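Local structure of Lmo0181 protein (Listeria monocytogenes serovar 1/2a, 5F7V) at residues S126-V131 and H279-G284; E181-A186 and Y351-P356; K34-Q39 and F298-F303. The protein binds the cyclic glucose tetrasaccharide cycloalternan and probably hands it to an ABC transporter for uptake across the cell membrane. One frame throughout, in Å; residues are numbered along the deposited sequence. Where two conformers were deposited one is given.

Contact 1: S126-V131 and H279-G284. With GLC (alpha-D-glucopyranose), chain B; GLC (alpha-D-glucopyranose), chain C.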
loop_
_atom_site.group_PDB
_atom_site.type_symbol
_atom_site.label_atom_id
_atom_site.label_comp_id
_atom_site.label_asym_id
_atom_site.label_seq_id
_atom_site.Cartn_x
_atom_site.Cartn_y
_atom_site.Cartn_z
ATOM N N SER A 126 -10.071 1.717 4.397
ATOM C CA SER A 126 -8.927 2.441 4.928
ATOM C C SER A 126 -8.139 3.048 3.785
ATOM O O SER A 126 -8.299 2.686 2.622
ATOM C CB SER A 126 -8.020 1.544 5.758
ATOM O OG SER A 126 -7.349 0.575 4.977
ATOM N N PHE A 127 -7.260 3.998 4.102
ATOM C CA PHE A 127 -6.284 4.477 3.136
ATOM C C PHE A 127 -4.938 4.667 3.821
ATOM O O PHE A 127 -4.841 4.713 5.066
ATOM C CB PHE A 127 -6.798 5.684 2.341
ATOM C CG PHE A 127 -6.831 6.971 3.113
ATOM C CD1 PHE A 127 -7.951 7.305 3.869
ATOM C CD2 PHE A 127 -5.767 7.860 3.106
ATOM C CE1 PHE A 127 -8.029 8.470 4.600
ATOM C CE2 PHE A 127 -5.840 9.026 3.841
ATOM C CZ PHE A 127 -6.966 9.322 4.565
ATOM N N SER A 128 -3.919 4.755 2.981
ATOM C CA SER A 128 -2.544 4.760 3.521
ATOM C C SER A 128 -1.550 5.305 2.511
ATOM O O SER A 128 -1.873 5.542 1.348
ATOM C CB SER A 128 -2.149 3.316 3.881
ATOM O OG SER A 128 -2.070 2.487 2.740
ATOM N N ASN A 129 -0.336 5.539 2.991
ATOM C CA ASN A 129 0.773 5.971 2.138
ATOM C C ASN A 129 2.071 5.463 2.717
ATOM O O ASN A 129 2.102 4.704 3.680
ATOM C CB ASN A 129 0.696 7.473 1.890
ATOM C CG ASN A 129 0.805 8.281 3.153
ATOM O OD1 ASN A 129 1.101 7.767 4.237
ATOM N ND2 ASN A 129 0.548 9.574 3.046
ATOM N N VAL A 130 3.129 5.847 1.996
ATOM C CA VAL A 130 4.482 5.419 2.321
ATOM C C VAL A 130 5.291 6.632 2.722
ATOM O O VAL A 130 5.072 7.736 2.257
ATOM C CB VAL A 130 5.088 4.707 1.099
ATOM C CG1 VAL A 130 6.611 4.517 1.201
ATOM C CG2 VAL A 130 4.377 3.359 0.870
ATOM N N VAL A 131 6.188 6.426 3.685
ATOM C CA VAL A 131 7.055 7.464 4.215
ATOM C C VAL A 131 8.444 6.885 4.362
ATOM O O VAL A 131 8.648 5.672 4.268
ATOM C CB VAL A 131 6.576 7.995 5.584
ATOM C CG1 VAL A 131 5.285 8.782 5.386
ATOM C CG2 VAL A 131 6.349 6.896 6.593
ATOM N N HIS A 279 3.032 7.759 -2.556
ATOM C CA HIS A 279 2.004 6.719 -2.732
ATOM C C HIS A 279 0.698 7.123 -2.075
ATOM O O HIS A 279 0.645 7.811 -1.074
ATOM C CB HIS A 279 2.478 5.419 -2.103
ATOM C CG HIS A 279 3.279 4.575 -3.037
ATOM N ND1 HIS A 279 4.469 3.990 -2.675
ATOM C CD2 HIS A 279 3.020 4.157 -4.296
ATOM C CE1 HIS A 279 4.909 3.251 -3.677
ATOM N NE2 HIS A 279 4.043 3.329 -4.661
ATOM N N PHE A 280 -0.395 6.630 -2.635
ATOM C CA PHE A 280 -1.745 6.643 -2.064
ATOM C C PHE A 280 -2.355 5.282 -2.322
ATOM O O PHE A 280 -2.526 4.864 -3.458
ATOM C CB PHE A 280 -2.602 7.740 -2.693
ATOM C CG PHE A 280 -3.969 7.837 -2.076
ATOM C CD1 PHE A 280 -4.162 8.625 -0.942
ATOM C CD2 PHE A 280 -5.023 7.095 -2.577
ATOM C CE1 PHE A 280 -5.419 8.711 -0.370
ATOM C CE2 PHE A 280 -6.268 7.160 -1.983
ATOM C CZ PHE A 280 -6.433 7.962 -0.900
ATOM N N PHE A 281 -2.673 4.612 -1.235
ATOM C CA PHE A 281 -3.274 3.273 -1.284
ATOM C C PHE A 281 -4.599 3.318 -0.554
ATOM O O PHE A 281 -4.818 4.129 0.318
ATOM C CB PHE A 281 -2.305 2.263 -0.663
ATOM C CG PHE A 281 -1.058 2.052 -1.464
ATOM C CD1 PHE A 281 -1.143 1.596 -2.777
ATOM C CD2 PHE A 281 0.176 2.240 -0.899
ATOM C CE1 PHE A 281 0.003 1.410 -3.514
ATOM C CE2 PHE A 281 1.325 2.058 -1.646
ATOM C CZ PHE A 281 1.241 1.629 -2.949
ATOM N N ALA A 282 -5.472 2.392 -0.894
ATOM C CA ALA A 282 -6.746 2.256 -0.205
ATOM C C ALA A 282 -7.237 0.848 -0.249
ATOM O O ALA A 282 -7.053 0.172 -1.258
ATOM C CB ALA A 282 -7.815 3.156 -0.799
ATOM N N ASN A 283 -7.824 0.391 0.846
ATOM C CA ASN A 283 -8.499 -0.906 0.868
ATOM C C ASN A 283 -9.992 -0.725 0.944
ATOM O O ASN A 283 -10.455 0.217 1.587
ATOM C CB ASN A 283 -8.010 -1.687 2.076
ATOM C CG ASN A 283 -6.513 -1.968 1.968
ATOM O OD1 ASN A 283 -6.047 -2.387 0.927
ATOM N ND2 ASN A 283 -5.770 -1.764 3.059
ATOM N N GLY A 284 -10.704 -1.638 0.315
ATOM C CA GLY A 284 -12.161 -1.617 0.244
ATOM C C GLY A 284 -12.689 -3.000 0.484
ATOM O O GLY A 284 -11.961 -3.987 0.351
HETATM C C1 GLC B . -0.715 -2.073 2.055
HETATM C C2 GLC B . -2.071 -1.447 1.825
HETATM C C3 GLC B . -2.633 -1.891 0.487
HETATM C C4 GLC B . -1.619 -1.656 -0.627
HETATM C C5 GLC B . -0.305 -2.351 -0.295
HETATM C C6 GLC B . 0.795 -2.055 -1.307
HETATM O O2 GLC B . -2.938 -1.821 2.902
HETATM O O3 GLC B . -3.801 -1.116 0.233
HETATM O O4 GLC B . -2.134 -2.261 -1.817
HETATM O O5 GLC B . 0.178 -1.850 0.971
HETATM O O6 GLC B . 1.983 -2.635 -0.722
HETATM C C1 GLC C . 2.984 -2.949 -1.696
HETATM C C2 GLC C . 4.025 -3.743 -0.919
HETATM C C3 GLC C . 4.606 -2.858 0.184
HETATM C C4 GLC C . 5.177 -1.595 -0.434
HETATM C C5 GLC C . 4.171 -0.913 -1.373
HETATM C C6 GLC C . 4.771 0.212 -2.221
HETATM O O2 GLC C . 3.453 -4.945 -0.372
HETATM O O3 GLC C . 5.635 -3.627 0.822
HETATM O O4 GLC C . 5.504 -0.640 0.589
HETATM O O5 GLC C . 3.577 -1.810 -2.312
HETATM O O6 GLC C . 5.826 -0.325 -3.011
HETATM O O HOH W 1 0.375 10.354 -0.056
HETATM O O HOH W 2 4.950 7.807 -0.486
#

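Contact 2: E181-A186 and Y351-P356. With GLC (alpha-D-glucopyranose), chain C.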
loop_
_atom_site.group_PDB
_atom_site.type_symbol
_atom_site.label_atom_id
_atom_site.label_comp_id
_atom_site.label_asym_id
_atom_site.label_seq_id
_atom_site.Cartn_x
_atom_site.Cartn_y
_atom_site.Cartn_z
ATOM N N GLU A 181 6.508 0.181 -6.370
ATOM C CA GLU A 181 7.340 1.305 -5.928
ATOM C C GLU A 181 7.679 2.209 -7.108
ATOM O O GLU A 181 7.802 3.427 -6.992
ATOM C CB GLU A 181 8.608 0.784 -5.273
ATOM C CG GLU A 181 9.339 1.847 -4.465
ATOM C CD GLU A 181 8.668 2.200 -3.148
ATOM O OE1 GLU A 181 7.667 1.544 -2.713
ATOM O OE2 GLU A 181 9.192 3.149 -2.505
ATOM N N PHE A 182 7.871 1.573 -8.260
ATOM C CA PHE A 182 8.416 2.308 -9.412
ATOM C C PHE A 182 7.459 3.292 -10.015
ATOM O O PHE A 182 7.934 4.299 -10.520
ATOM C CB PHE A 182 8.850 1.315 -10.470
ATOM C CG PHE A 182 9.670 1.968 -11.550
ATOM C CD1 PHE A 182 10.887 2.560 -11.226
ATOM C CD2 PHE A 182 9.241 2.033 -12.853
ATOM C CE1 PHE A 182 11.666 3.187 -12.171
ATOM C CE2 PHE A 182 10.014 2.664 -13.808
ATOM C CZ PHE A 182 11.211 3.249 -13.454
ATOM N N TYR A 183 6.148 3.069 -9.977
ATOM C CA TYR A 183 5.320 4.118 -10.603
ATOM C C TYR A 183 5.483 5.417 -9.818
ATOM O O TYR A 183 5.389 6.505 -10.373
ATOM C CB TYR A 183 3.859 3.734 -10.813
ATOM C CG TYR A 183 2.978 3.526 -9.602
ATOM C CD1 TYR A 183 2.373 4.584 -8.967
ATOM C CD2 TYR A 183 2.725 2.263 -9.092
ATOM C CE1 TYR A 183 1.516 4.403 -7.899
ATOM C CE2 TYR A 183 1.876 2.054 -8.032
ATOM C CZ TYR A 183 1.299 3.135 -7.435
ATOM O OH TYR A 183 0.430 2.927 -6.396
ATOM N N LYS A 184 5.695 5.319 -8.505
ATOM C CA LYS A 184 6.010 6.497 -7.682
ATOM C C LYS A 184 7.391 7.071 -7.964
ATOM O O LYS A 184 7.534 8.267 -8.156
ATOM C CB LYS A 184 5.866 6.107 -6.230
ATOM C CG LYS A 184 6.300 7.187 -5.266
ATOM C CD LYS A 184 6.350 6.748 -3.816
ATOM C CE LYS A 184 7.381 5.656 -3.535
ATOM N NZ LYS A 184 7.233 5.148 -2.146
ATOM N N VAL A 185 8.418 6.234 -7.930
ATOM C CA VAL A 185 9.792 6.721 -8.125
ATOM C C VAL A 185 9.982 7.289 -9.530
ATOM O O VAL A 185 10.652 8.308 -9.703
ATOM C CB VAL A 185 10.822 5.617 -7.761
ATOM C CG1 VAL A 185 12.221 6.124 -7.990
ATOM C CG2 VAL A 185 10.652 5.263 -6.289
ATOM N N ALA A 186 9.345 6.666 -10.523
ATOM C CA ALA A 186 9.327 7.273 -11.880
ATOM C C ALA A 186 8.716 8.664 -11.868
ATOM O O ALA A 186 9.286 9.603 -12.435
ATOM C CB ALA A 186 8.566 6.371 -12.832
ATOM N N TYR A 351 1.259 15.378 -2.579
ATOM C CA TYR A 351 2.085 14.934 -3.705
ATOM C C TYR A 351 1.680 13.564 -4.185
ATOM O O TYR A 351 2.424 12.944 -4.917
ATOM C CB TYR A 351 3.565 14.923 -3.293
ATOM C CG TYR A 351 3.930 16.100 -2.420
ATOM C CD1 TYR A 351 3.872 17.400 -2.920
ATOM C CD2 TYR A 351 4.298 15.902 -1.090
ATOM C CE1 TYR A 351 4.212 18.465 -2.106
ATOM C CE2 TYR A 351 4.602 16.991 -0.281
ATOM C CZ TYR A 351 4.566 18.252 -0.756
ATOM O OH TYR A 351 4.871 19.338 0.042
ATOM N N MET A 352 0.503 13.093 -3.834
ATOM C CA MET A 352 0.113 11.727 -4.138
ATOM C C MET A 352 0.042 11.452 -5.634
ATOM O O MET A 352 -0.322 12.318 -6.447
ATOM C CB MET A 352 -1.239 11.405 -3.494
ATOM C CG MET A 352 -2.418 12.113 -4.125
ATOM S SD MET A 352 -4.039 11.494 -3.588
ATOM C CE MET A 352 -3.986 12.220 -2.021
ATOM N N VAL A 353 0.354 10.217 -5.977
ATOM C CA VAL A 353 0.114 9.676 -7.304
ATOM C C VAL A 353 -0.697 8.394 -7.154
ATOM O O VAL A 353 -0.318 7.468 -6.447
ATOM C CB VAL A 353 1.401 9.500 -8.126
ATOM C CG1 VAL A 353 1.914 10.880 -8.492
ATOM C CG2 VAL A 353 2.410 8.566 -7.443
ATOM N N LEU A 354 -1.846 8.361 -7.809
ATOM C CA LEU A 354 -2.769 7.237 -7.702
ATOM C C LEU A 354 -2.186 6.025 -8.419
ATOM O O LEU A 354 -1.456 6.180 -9.403
ATOM C CB LEU A 354 -4.120 7.632 -8.276
ATOM C CG LEU A 354 -4.770 8.840 -7.607
ATOM C CD1 LEU A 354 -6.051 9.167 -8.342
ATOM C CD2 LEU A 354 -5.069 8.547 -6.147
ATOM N N PRO A 355 -2.506 4.804 -7.960
ATOM C CA PRO A 355 -2.123 3.626 -8.742
ATOM C C PRO A 355 -2.715 3.635 -10.154
ATOM O O PRO A 355 -3.856 4.082 -10.298
ATOM C CB PRO A 355 -2.753 2.478 -7.975
ATOM C CG PRO A 355 -3.115 3.022 -6.645
ATOM C CD PRO A 355 -3.445 4.466 -6.874
ATOM N N PRO A 356 -1.948 3.191 -11.155
ATOM C CA PRO A 356 -2.596 2.955 -12.438
ATOM C C PRO A 356 -3.766 1.978 -12.249
ATOM O O PRO A 356 -3.647 1.010 -11.499
ATOM C CB PRO A 356 -1.471 2.372 -13.277
ATOM C CG PRO A 356 -0.252 2.801 -12.639
ATOM C CD PRO A 356 -0.541 2.766 -11.175
HETATM C C1 GLC C . 2.984 -2.949 -1.696
HETATM C C2 GLC C . 4.025 -3.743 -0.919
HETATM C C3 GLC C . 4.606 -2.858 0.184
HETATM C C4 GLC C . 5.177 -1.595 -0.434
HETATM C C5 GLC C . 4.171 -0.913 -1.373
HETATM C C6 GLC C . 4.771 0.212 -2.221
HETATM O O2 GLC C . 3.453 -4.945 -0.372
HETATM O O3 GLC C . 5.635 -3.627 0.822
HETATM O O4 GLC C . 5.504 -0.640 0.589
HETATM O O5 GLC C . 3.577 -1.810 -2.312
HETATM O O6 GLC C . 5.826 -0.325 -3.011
HETATM O O HOH W 3 -0.449 5.148 -5.201
#

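Contact 3: K34-Q39 and F298-F303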
loop_
_atom_site.group_PDB
_atom_site.type_symbol
_atom_site.label_atom_id
_atom_site.label_comp_id
_atom_site.label_asym_id
_atom_site.label_seq_id
_atom_site.Cartn_x
_atom_site.Cartn_y
_atom_site.Cartn_z
ATOM N N LYS A 34 -16.373 -7.632 17.072
ATOM C CA LYS A 34 -17.148 -7.661 18.300
ATOM C C LYS A 34 -18.158 -6.513 18.353
ATOM O O LYS A 34 -19.295 -6.692 18.769
ATOM C CB LYS A 34 -16.217 -7.595 19.511
ATOM C CG LYS A 34 -16.866 -7.454 20.891
ATOM C CD LYS A 34 -15.905 -7.245 22.051
ATOM C CE LYS A 34 -15.160 -5.908 21.995
ATOM N NZ LYS A 34 -14.233 -5.811 23.128
ATOM N N GLU A 35 -17.706 -5.317 18.005
ATOM C CA GLU A 35 -18.583 -4.143 18.029
ATOM C C GLU A 35 -19.696 -4.249 16.962
ATOM O O GLU A 35 -20.863 -3.954 17.226
ATOM C CB GLU A 35 -17.761 -2.866 17.859
ATOM C CG GLU A 35 -16.873 -2.610 19.068
ATOM C CD GLU A 35 -17.624 -2.267 20.327
ATOM O OE1 GLU A 35 -18.683 -1.624 20.224
ATOM O OE2 GLU A 35 -17.155 -2.576 21.456
ATOM N N PHE A 36 -19.339 -4.755 15.796
ATOM C CA PHE A 36 -20.314 -4.979 14.740
ATOM C C PHE A 36 -21.395 -5.962 15.191
ATOM O O PHE A 36 -22.572 -5.726 14.975
ATOM C CB PHE A 36 -19.655 -5.486 13.449
ATOM C CG PHE A 36 -20.650 -5.881 12.404
ATOM C CD1 PHE A 36 -21.289 -4.925 11.655
ATOM C CD2 PHE A 36 -20.958 -7.223 12.162
ATOM C CE1 PHE A 36 -22.244 -5.246 10.687
ATOM C CE2 PHE A 36 -21.901 -7.545 11.197
ATOM C CZ PHE A 36 -22.527 -6.573 10.456
ATOM N N GLU A 37 -20.959 -7.044 15.810
ATOM C CA GLU A 37 -21.873 -8.088 16.279
ATOM C C GLU A 37 -22.758 -7.578 17.404
ATOM O O GLU A 37 -23.928 -7.966 17.479
ATOM C CB GLU A 37 -21.105 -9.325 16.669
ATOM C CG GLU A 37 -20.508 -10.022 15.436
ATOM C CD GLU A 37 -19.751 -11.295 15.784
ATOM O OE1 GLU A 37 -19.458 -11.590 16.968
ATOM O OE2 GLU A 37 -19.467 -12.068 14.858
ATOM N N LYS A 38 -22.223 -6.708 18.256
ATOM C CA LYS A 38 -23.036 -6.112 19.298
ATOM C C LYS A 38 -24.179 -5.264 18.729
ATOM O O LYS A 38 -25.340 -5.361 19.182
ATOM C CB LYS A 38 -22.179 -5.204 20.183
ATOM C CG LYS A 38 -22.922 -4.356 21.205
ATOM C CD LYS A 38 -23.681 -5.181 22.208
ATOM C CE LYS A 38 -24.530 -4.308 23.117
ATOM N NZ LYS A 38 -25.157 -5.156 24.146
ATOM N N GLN A 39 -23.816 -4.458 17.741
ATOM C CA GLN A 39 -24.752 -3.553 17.066
ATOM C C GLN A 39 -25.635 -4.259 16.043
ATOM O O GLN A 39 -26.620 -3.676 15.612
ATOM C CB GLN A 39 -23.985 -2.399 16.423
ATOM C CG GLN A 39 -23.229 -1.549 17.454
ATOM C CD GLN A 39 -22.469 -0.361 16.854
ATOM O OE1 GLN A 39 -22.544 -0.119 15.660
ATOM N NE2 GLN A 39 -21.760 0.396 17.672
ATOM N N PHE A 298 -23.145 -6.337 3.075
ATOM C CA PHE A 298 -23.134 -4.910 2.924
ATOM C C PHE A 298 -23.137 -4.173 4.245
ATOM O O PHE A 298 -22.416 -3.184 4.418
ATOM C CB PHE A 298 -24.296 -4.424 2.045
ATOM C CG PHE A 298 -24.312 -2.934 1.946
ATOM C CD1 PHE A 298 -23.391 -2.284 1.130
ATOM C CD2 PHE A 298 -25.137 -2.180 2.751
ATOM C CE1 PHE A 298 -23.343 -0.897 1.103
ATOM C CE2 PHE A 298 -25.097 -0.805 2.696
ATOM C CZ PHE A 298 -24.209 -0.155 1.853
ATOM N N LYS A 299 -23.920 -4.660 5.206
ATOM C CA LYS A 299 -23.946 -3.980 6.508
ATOM C C LYS A 299 -22.562 -4.039 7.158
ATOM O O LYS A 299 -22.100 -3.076 7.773
ATOM C CB LYS A 299 -24.966 -4.596 7.437
ATOM C CG LYS A 299 -26.386 -4.199 7.103
ATOM C CD LYS A 299 -27.302 -4.931 8.064
ATOM C CE LYS A 299 -28.736 -4.674 7.777
ATOM N NZ LYS A 299 -29.023 -3.229 7.834
ATOM N N PHE A 300 -21.890 -5.173 7.044
ATOM C CA PHE A 300 -20.541 -5.274 7.573
ATOM C C PHE A 300 -19.585 -4.354 6.792
ATOM O O PHE A 300 -18.777 -3.635 7.419
ATOM C CB PHE A 300 -20.058 -6.722 7.499
ATOM C CG PHE A 300 -18.649 -6.880 8.013
ATOM C CD1 PHE A 300 -18.391 -6.673 9.357
ATOM C CD2 PHE A 300 -17.582 -7.113 7.144
ATOM C CE1 PHE A 300 -17.090 -6.771 9.842
ATOM C CE2 PHE A 300 -16.309 -7.234 7.628
ATOM C CZ PHE A 300 -16.054 -7.050 8.966
ATOM N N ALA A 301 -19.642 -4.336 5.457
ATOM C CA ALA A 301 -18.816 -3.429 4.677
ATOM C C ALA A 301 -19.031 -1.978 5.035
ATOM O O ALA A 301 -18.075 -1.189 5.126
ATOM C CB ALA A 301 -19.025 -3.656 3.174
ATOM N N SER A 302 -20.298 -1.603 5.211
ATOM C CA SER A 302 -20.661 -0.243 5.561
ATOM C C SER A 302 -20.135 0.119 6.947
ATOM O O SER A 302 -19.610 1.212 7.157
ATOM C CB SER A 302 -22.178 -0.061 5.453
ATOM O OG SER A 302 -22.498 1.294 5.766
ATOM N N PHE A 303 -20.292 -0.781 7.913
ATOM C CA PHE A 303 -19.733 -0.605 9.255
ATOM C C PHE A 303 -18.226 -0.342 9.196
ATOM O O PHE A 303 -17.692 0.592 9.789
ATOM C CB PHE A 303 -20.056 -1.855 10.119
ATOM C CG PHE A 303 -19.394 -1.876 11.467
ATOM C CD1 PHE A 303 -18.122 -2.414 11.619
ATOM C CD2 PHE A 303 -20.044 -1.378 12.590
ATOM C CE1 PHE A 303 -17.508 -2.430 12.872
ATOM C CE2 PHE A 303 -19.414 -1.420 13.836
ATOM C CZ PHE A 303 -18.152 -1.950 13.973
#

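Contact 1: S126-V131 and H279-G284
Strands 126-128 and 281-284 run antiparallel, their short axes 4.5 Å apart at closest. The tight part is the backbone ladder: Ser126 and Asn283, then Ser128 and Phe281, form hydrogen-bonded pairs. Between them Phe127 faces Ala282 in a non-hydrogen-bonded pair, with their CA atoms only 4.0 Å apart. The straightest rung is Phe281 N to Ser128 O, N-H...O 168°. On the face of Phe127 and Ala282 the packing is apolar (Phe127 CB to Ala282 CB 4.2 Å), and the near-parallel rings of Phe127 and Phe280 are slid so far that they barely overlap. In this solute-binding protein of the periplasmic-binding-protein clan, the other face lines the sugar pocket. There one face of the Phe281 ring lies under glucose B, whose C6 stands over the ring centre. The Asn283 amide grips that sugar twice: OD1 accepts from O3 at 2.7 Å, and ND2 donates to O2 at 2.8 Å. Ser126 OG, alongside, bonds to Glu320. Beyond Ser128 the pairing loosens and no direct rung follows. Asn129 ND2, which also bonds to Val345 O, donates to a water that bonds His279 O. Another bridges backbone to backbone, accepting from His279 N and donating to Val130 O at 2.7 Å.

Contact 2: E181-A186 and Y351-P356
The Tyr183 ring carries Pro356 on one face: CD of the proline stands 3.8 Å from the ring centroid and 7° off the ring normal, a nearly centred CH-pi contact. Val353 O and a water lie at the ring's edge, near its plane. Pro355 runs alongside the phenol tip, with its CA 3.5 Å from Tyr183 OH and its CB and CG close to the same oxygen. The ring reaches the 351-356 segment because Tyr183 CG sits in the crowded position between the backbone N and the carbonyl carbon (chi1 67°). No direct hydrogen bond joins the segments; the water serves instead, accepting from Tyr183 OH and donating to Val353 O at 2.6 Å. This bridge anchors the hydroxyl and would restrain the rotation of the ring. Nearer the helix backbone, CG2 of Val353 lies 4.2 Å from Lys184 CA.

Of the two segments Glu181 alone bonds the sugar, and Lys184 braces it from the second shell. Glu181 has CG anti to the backbone N (chi1 -165°) and bends at chi2, so that its OE1 takes a hydrogen bond from O6 of glucose C at 2.6 Å. Its OE2 forms a salt bridge with Lys184 NZ at 2.8 Å, approached from above the carboxylate plane. Lys184 also pairs with Glu270; its positive charge would be expected to favour the ionised form of Glu181. Asn180, just before Glu181, bonds to the sugar as well. Helix 179-187 is thus fastened beside the weakly bonded strand 352-353 and its two prolines, which in turn touch helix 76-85 and a loop at Phe194. The helix contributes Glu181 to the oligosaccharide pocket of an ABC-type solute-binding protein, and segment 351-356 packs against it through Tyr183.

Contact 3: K34-Q39 and F298-F303
An aromatic cluster of Phe36, Phe300 and Phe303 joins two helices of the alpha/beta fold of this solute-binding protein, well away from the sugar. Helices 27-39 and 294-306 meet here at 125° between the N-to-C directions of their short segments, whose axes come no nearer than 10.9 Å, a gap bridged by the rings. Phe36 is the central member. Its CG lies anti to the backbone N (chi1 173°), which sends the ring across to the other helix, where CE1 comes within 3.5 Å of Phe300 CA. Phe300 turns its edge onto one face of Phe36 in a T-shaped pair, planes at 81°, with CD1 standing over the ring centre. Phe36 in turn directs its own edge at the face of Phe303, a second edge-to-face pair with centroids 5.3 Å apart. Over that same face sits Phe36 CB, 3.8 Å from the Phe303 centroid, so Phe303 receives both the root and the rim of one side chain. Ile43 and Val45 of strand 43-49 also pack on Phe36, and Tyr17 meets Phe300 edge-to-face, tying the cluster to the sheet. Toward the outside polar groups take over: Gln39, extended beyond CG and weakly bonded to Asn307, brings OE1 to the edge of the Phe303 ring, 3.8 Å from CE2.

Contacts 1 and 2 adjoin, centres 12 Å apart, and both touch glucose C. Their seam is close packing: His279 ND1 lies 3.0 Å from Lys184 NZ and Phe281 CE1 3.3 Å from Tyr183 OH, while His279 NE2 bonds the carbonyl of Asn180. The rings of His279 and Tyr183 meet edge-to-face, so the strand that holds glucose B also backs the helix that holds glucose C. Strands 278-287 and 352-353 are parallel neighbours in the sheet. Contact 3 stands apart, about 22 Å from contact 1 and 33 Å from contact 2 between centres, and on the opposite side of the chain's centre from contact 2. Its helix 294-306 nonetheless follows strand 278-287 in the chain.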